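Local coordinates for protein thiol peroxidase (Mycobacterium tuberculosis, PDB 1XVQ) that reduces hydrogen peroxide and organic hydroperoxides to water and alcohols as a thioredoxin-dependent peroxiredoxin, probably helping to protect the cell against oxidative stress, at residues 113-118 / 133-138. Residues are numbered along the deposited sequence; the frame is centred on the assembly and turned at random.
Sequences EDYGVT and VVIGAD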
loop_
_atom_site.group_PDB
_atom_site.type_symbol
_atom_site.label_atom_id
_atom_site.label_comp_id
_atom_site.label_asym_id
_atom_site.label_seq_id
_atom_site.Cartn_x
_atom_site.Cartn_y
_atom_site.Cartn_z
ATOM N N GLU A 113 -7.972 -0.441 -8.150
ATOM C CA GLU A 113 -8.004 -0.803 -9.568
ATOM C C GLU A 113 -6.917 -0.079 -10.354
ATOM O O GLU A 113 -6.270 -0.670 -11.239
ATOM C CB GLU A 113 -9.385 -0.481 -10.155
ATOM C CG GLU A 113 -10.532 -1.310 -9.510
ATOM C CD GLU A 113 -10.800 -1.016 -8.027
ATOM O OE1 GLU A 113 -10.947 -1.993 -7.245
ATOM O OE2 GLU A 113 -10.893 0.165 -7.623
ATOM N N ASP A 114 -6.706 1.192 -10.020
ATOM C CA ASP A 114 -5.685 1.995 -10.696
ATOM C C ASP A 114 -4.287 1.474 -10.424
ATOM O O ASP A 114 -3.415 1.583 -11.300
ATOM C CB ASP A 114 -5.771 3.459 -10.285
ATOM C CG ASP A 114 -7.110 4.074 -10.623
ATOM O OD1 ASP A 114 -7.812 3.546 -11.529
ATOM O OD2 ASP A 114 -7.453 5.082 -9.982
ATOM N N TYR A 115 -4.070 0.915 -9.228
ATOM C CA TYR A 115 -2.785 0.365 -8.893
ATOM C C TYR A 115 -2.691 -1.151 -9.106
ATOM O O TYR A 115 -1.651 -1.750 -8.824
ATOM C CB TYR A 115 -2.405 0.727 -7.446
ATOM C CG TYR A 115 -1.786 2.113 -7.360
ATOM C CD1 TYR A 115 -2.561 3.255 -7.549
ATOM C CD2 TYR A 115 -0.412 2.265 -7.184
ATOM C CE1 TYR A 115 -1.956 4.526 -7.571
ATOM C CE2 TYR A 115 0.196 3.521 -7.215
ATOM C CZ TYR A 115 -0.587 4.640 -7.409
ATOM O OH TYR A 115 0.023 5.900 -7.454
ATOM N N GLY A 116 -3.774 -1.736 -9.609
ATOM C CA GLY A 116 -3.804 -3.167 -9.886
ATOM C C GLY A 116 -3.615 -4.059 -8.667
ATOM O O GLY A 116 -3.051 -5.147 -8.781
ATOM N N VAL A 117 -4.067 -3.619 -7.499
ATOM C CA VAL A 117 -3.876 -4.425 -6.297
ATOM C C VAL A 117 -5.134 -4.994 -5.658
ATOM O O VAL A 117 -5.043 -5.770 -4.720
ATOM C CB VAL A 117 -3.077 -3.659 -5.176
ATOM C CG1 VAL A 117 -1.616 -3.488 -5.565
ATOM C CG2 VAL A 117 -3.736 -2.283 -4.917
ATOM N N THR A 118 -6.306 -4.658 -6.161
ATOM C CA THR A 118 -7.528 -5.206 -5.567
ATOM C C THR A 118 -7.532 -6.719 -5.802
ATOM O O THR A 118 -7.262 -7.153 -6.916
ATOM C CB THR A 118 -8.784 -4.599 -6.216
ATOM O OG1 THR A 118 -8.769 -3.189 -6.014
ATOM C CG2 THR A 118 -10.083 -5.150 -5.574
ATOM N N VAL A 133 4.514 -0.073 -3.033
ATOM C CA VAL A 133 4.810 0.744 -4.197
ATOM C C VAL A 133 5.562 1.951 -3.682
ATOM O O VAL A 133 5.106 2.608 -2.765
ATOM C CB VAL A 133 3.529 1.219 -4.931
ATOM C CG1 VAL A 133 3.902 2.249 -6.018
ATOM C CG2 VAL A 133 2.826 0.024 -5.548
ATOM N N VAL A 134 6.723 2.219 -4.273
ATOM C CA VAL A 134 7.517 3.385 -3.894
ATOM C C VAL A 134 7.458 4.385 -5.026
ATOM O O VAL A 134 7.686 4.045 -6.198
ATOM C CB VAL A 134 9.001 3.028 -3.613
ATOM C CG1 VAL A 134 9.814 4.326 -3.330
ATOM C CG2 VAL A 134 9.077 2.083 -2.413
ATOM N N ILE A 135 7.080 5.612 -4.675
ATOM C CA ILE A 135 7.008 6.706 -5.646
ATOM C C ILE A 135 8.172 7.648 -5.342
ATOM O O ILE A 135 8.320 8.105 -4.210
ATOM C CB ILE A 135 5.685 7.476 -5.534
ATOM C CG1 ILE A 135 4.512 6.511 -5.724
ATOM C CG2 ILE A 135 5.634 8.579 -6.629
ATOM C CD1 ILE A 135 3.145 7.125 -5.404
ATOM N N GLY A 136 9.012 7.884 -6.344
ATOM C CA GLY A 136 10.160 8.755 -6.153
ATOM C C GLY A 136 9.743 10.205 -5.997
ATOM O O GLY A 136 8.618 10.570 -6.349
ATOM N N ALA A 137 10.638 11.039 -5.470
ATOM C CA ALA A 137 10.320 12.460 -5.290
ATOM C C ALA A 137 9.983 13.086 -6.626
ATOM O O ALA A 137 9.296 14.113 -6.683
ATOM C CB ALA A 137 11.514 13.192 -4.662
ATOM N N ASP A 138 10.470 12.487 -7.709
ATOM C CA ASP A 138 10.199 13.029 -9.031
ATOM C C ASP A 138 8.829 12.653 -9.574
ATOM O O ASP A 138 8.475 13.032 -10.689
ATOM C CB ASP A 138 11.274 12.599 -10.026
ATOM C CG ASP A 138 11.353 11.091 -10.203
ATOM O OD1 ASP A 138 10.533 10.352 -9.602
ATOM O OD2 ASP A 138 12.257 10.651 -10.941
#
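The ring of Y115 meets V133 with its edge: methyl CG1 of V133 lies near the ring plane, 4.1 Å from Y115 CE2, and does not cover a face. The ring is also stacked with that of F111, from the short helix 111-114 that leads into this turn. At the far end of the tyrosine, Y115 OH has the terminal methyl CD1 of I135 3.9 Å away, the two side chains crossing at about a right angle. That approach is purely van der Waals; the polar need of the buried hydroxyl is met by a hydrogen bond with the backbone O of P25. The CB bond of Y115 points toward the strand, and with CG anti to the carbonyl carbon (chi1 -83°) the ring edge comes to V133. V133 has CG1 anti to the backbone N (chi1 171°), which sets that methyl at the ring edge. In the thioredoxin fold of peroxiredoxins this contact packs the residue just after helix 111-114 against strand 131-135, an inner strand of the mixed sheet between 47-51 and 141-146. V133 and I135 present their side chains on the same sheet face; V134, between them, turns to the other and touches A142 and Y143. L49 of the adjoining strand touches Y115, V133 and I135, and A24 and F27 also border the tyrosine. Directly after Y115 the helix ends in a Schellman motif: G116 has positive phi and two bonds run back into the last turn, among them a weak one of 3.2 Å from G116 N to E113 O. Further along the turn, T118 OG1 donates to E113 OE1 over 2.8 Å, reaching this oxygen from above the carboxylate plane, 59° out of it, and thereby ties the chain leaving the helix back to its last turn.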